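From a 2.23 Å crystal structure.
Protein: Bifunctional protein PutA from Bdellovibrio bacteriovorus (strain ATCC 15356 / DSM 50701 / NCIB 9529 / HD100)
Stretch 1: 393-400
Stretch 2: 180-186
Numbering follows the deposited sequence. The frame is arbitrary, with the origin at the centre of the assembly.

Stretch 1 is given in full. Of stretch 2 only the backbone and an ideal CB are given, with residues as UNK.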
# COMPACT_ATOMS: atom_id res chain seq x y z
N ILE B 393 -54.97 7.10 30.26
CA ILE B 393 -55.84 6.68 29.15
C ILE B 393 -57.06 5.94 29.67
O ILE B 393 -58.17 6.12 29.17
CB ILE B 393 -55.06 5.81 28.15
CG1 ILE B 393 -53.87 6.56 27.54
CG2 ILE B 393 -55.99 5.33 27.06
CD1 ILE B 393 -54.26 7.74 26.72
N VAL B 394 -56.86 5.06 30.65
CA VAL B 394 -57.97 4.31 31.23
C VAL B 394 -58.93 5.25 31.94
O VAL B 394 -60.16 5.13 31.82
CB VAL B 394 -57.45 3.20 32.17
CG1 VAL B 394 -58.61 2.49 32.86
CG2 VAL B 394 -56.58 2.22 31.40
N ASP B 395 -58.39 6.19 32.73
CA ASP B 395 -59.24 7.17 33.41
C ASP B 395 -60.08 7.96 32.42
O ASP B 395 -61.22 8.32 32.72
CB ASP B 395 -58.41 8.13 34.26
CG ASP B 395 -57.75 7.46 35.45
OD1 ASP B 395 -58.24 6.39 35.90
OD2 ASP B 395 -56.75 8.02 35.96
N MET B 396 -59.54 8.23 31.23
CA MET B 396 -60.29 8.99 30.24
C MET B 396 -61.37 8.16 29.56
O MET B 396 -62.06 8.68 28.67
CB MET B 396 -59.33 9.59 29.22
CG MET B 396 -58.47 10.69 29.83
SD MET B 396 -57.08 11.21 28.82
CE MET B 396 -57.91 12.02 27.46
N GLY B 397 -61.51 6.89 29.94
CA GLY B 397 -62.59 6.05 29.48
C GLY B 397 -62.27 5.17 28.29
O GLY B 397 -63.18 4.50 27.80
N TYR B 398 -61.03 5.15 27.82
CA TYR B 398 -60.69 4.40 26.62
C TYR B 398 -60.30 2.97 26.97
O TYR B 398 -59.82 2.68 28.07
CB TYR B 398 -59.55 5.08 25.87
CG TYR B 398 -59.89 6.42 25.24
CD1 TYR B 398 -60.47 6.50 23.98
CD2 TYR B 398 -59.62 7.61 25.91
CE1 TYR B 398 -60.77 7.73 23.40
CE2 TYR B 398 -59.92 8.85 25.34
CZ TYR B 398 -60.50 8.90 24.09
OH TYR B 398 -60.79 10.13 23.53
N ARG B 399 -60.48 2.08 26.00
CA ARG B 399 -60.11 0.68 26.15
C ARG B 399 -58.61 0.51 25.94
O ARG B 399 -58.08 0.85 24.87
CB ARG B 399 -60.90 -0.18 25.17
CG ARG B 399 -60.63 -1.66 25.32
CD ARG B 399 -61.69 -2.50 24.64
NE ARG B 399 -61.65 -2.39 23.19
CZ ARG B 399 -62.46 -1.62 22.47
NH1 ARG B 399 -63.39 -0.88 23.08
NH2 ARG B 399 -62.36 -1.59 21.15
N MET B 400 -57.92 -0.06 26.94
CA MET B 400 -56.48 -0.22 26.93
C MET B 400 -56.14 -1.70 27.00
O MET B 400 -56.65 -2.42 27.87
CB MET B 400 -55.82 0.52 28.10
CG MET B 400 -54.33 0.19 28.30
SD MET B 400 -53.24 0.75 26.97
CE MET B 400 -53.70 2.49 26.97
N UNK B 180 -67.26 -3.99 31.11
CA UNK B 180 -67.68 -3.44 29.81
C UNK B 180 -66.68 -2.51 29.16
O UNK B 180 -66.64 -2.43 27.92
CB UNK B 180 -69.00 -2.69 29.98
N UNK B 181 -65.89 -1.77 29.95
CA UNK B 181 -64.89 -0.89 29.35
C UNK B 181 -63.90 -1.68 28.50
O UNK B 181 -63.39 -1.16 27.50
CB UNK B 181 -64.15 -0.11 30.44
N UNK B 182 -63.63 -2.94 28.84
CA UNK B 182 -62.68 -3.76 28.10
C UNK B 182 -63.34 -4.91 27.35
O UNK B 182 -62.74 -5.41 26.39
CB UNK B 182 -61.62 -4.32 29.06
N UNK B 183 -64.54 -5.33 27.73
CA UNK B 183 -65.16 -6.52 27.16
C UNK B 183 -66.23 -6.19 26.12
O UNK B 183 -66.89 -7.10 25.62
CB UNK B 183 -65.77 -7.37 28.28
N UNK B 184 -66.42 -4.90 25.80
CA UNK B 184 -67.41 -4.47 24.82
C UNK B 184 -66.86 -3.28 24.04
O UNK B 184 -66.15 -2.45 24.60
CB UNK B 184 -68.73 -4.11 25.50
N UNK B 185 -67.24 -3.18 22.77
CA UNK B 185 -67.03 -1.96 22.00
C UNK B 185 -68.40 -1.34 21.68
O UNK B 185 -69.39 -1.61 22.38
CB UNK B 185 -66.24 -2.25 20.72
N UNK B 186 -68.46 -0.52 20.63
CA UNK B 186 -69.70 0.14 20.28
C UNK B 186 -70.68 -0.78 19.54
O UNK B 186 -71.85 -0.42 19.41
CB UNK B 186 -69.40 1.37 19.42

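Position 180 starts a short helix, and nothing of stretch 1 lies within 5.5 Å of its ideal CB. The contact therefore sets no rule here, although phi of -59° is one that a proline ring can hold. The residue is Pro180, and its carbonyl O takes a weak hydrogen bond from the backbone N of position 184.

Position 181 is where stretch 1 asks for something specific. CA-to-CB points sideways, and the ideal CB stands 5.4 Å from Gly397 O, so a short side chain would leave a gap. Across that gap the helix ending in stretch 1 turns into loop: Gly397, at phi 95°, closes a Schellman motif, and the carbonyls of Val394 and Tyr398 are both within range of a long side chain. Two acceptors call for a donor with more than one hydrogen; an amide or an amine on a long chain would suit, a carboxylate would not. The deposited Gln181 answers with an extended chain, chi1 and chi2 both t. Its NE2 donates to Tyr398 O at 3.0 Å and to Val394 O at 3.1 Å, spending one hydrogen on each. Val394 O also accepts from Gly397 N within the turn; the amide thus joins an acceptor already used by the turn to the carbonyl of the loop that follows.

Position 182 is the closest in register, its CA lying 5.5 Å from Arg399 CA. The ideal CB lies 4.7 Å from Arg399 CG. The aliphatic stem of the arginine favours an apolar residue, and several would serve. Ile182 is found, with chi1 p and chi2 t; its end leads away from stretch 1, while its backbone O sits 3.6 Å from Arg399 CD.

At 183 CA-to-CB points away, leaving the choice to other surroundings; Asp183 makes no contact across the stretches.

Position 184 leaves helical angles and also points its CB away, so its side chain is little constrained by this contact. Arg184 fills it, offering only its backbone here: its O lies 3.5 Å from Arg399 NH1.

At 185 CA-to-CB runs sideways, with the ideal CB 3.9 Å from Arg399 NH1. A nearby guanidinium makes an acid or a small polar residue plausible. Asp185 has the expected charge, yet chi1 p carries its end away from stretch 1, and no salt bridge forms; its CB makes the contact.

Position 186 has nothing of stretch 1 near its ideal CB and could take many residues; it is His186.

Stretch 2 180-186: PQIDRDH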
# COMPACT_ATOMS: atom_id res chain seq x y z
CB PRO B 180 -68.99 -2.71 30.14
CG PRO B 180 -69.47 -3.34 31.40
CD PRO B 180 -68.27 -3.80 32.16
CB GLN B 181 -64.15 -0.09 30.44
CG GLN B 181 -63.13 0.90 29.87
CD GLN B 181 -62.55 1.87 30.90
OE1 GLN B 181 -63.00 1.91 32.06
NE2 GLN B 181 -61.51 2.61 30.50
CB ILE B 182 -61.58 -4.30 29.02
CG1 ILE B 182 -62.19 -5.23 30.08
CG2 ILE B 182 -60.80 -3.16 29.65
CD1 ILE B 182 -61.19 -5.83 31.06
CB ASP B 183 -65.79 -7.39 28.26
CG ASP B 183 -64.77 -7.93 29.26
OD1 ASP B 183 -63.57 -7.99 28.92
OD2 ASP B 183 -65.17 -8.31 30.38
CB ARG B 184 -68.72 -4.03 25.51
CG ARG B 184 -69.30 -5.02 26.50
CD ARG B 184 -70.69 -4.59 26.96
NE ARG B 184 -71.62 -4.53 25.83
CZ ARG B 184 -72.29 -5.58 25.37
NH1 ARG B 184 -72.14 -6.77 25.93
NH2 ARG B 184 -73.12 -5.44 24.33
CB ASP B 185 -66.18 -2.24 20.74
CG ASP B 185 -66.89 -3.10 19.70
OD1 ASP B 185 -68.03 -3.56 19.94
OD2 ASP B 185 -66.29 -3.32 18.62
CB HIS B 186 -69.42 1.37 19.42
CG HIS B 186 -68.84 1.07 18.08
ND1 HIS B 186 -67.77 0.21 17.91
CD2 HIS B 186 -69.16 1.52 16.84
CE1 HIS B 186 -67.46 0.14 16.62
NE2 HIS B 186 -68.29 0.93 15.96
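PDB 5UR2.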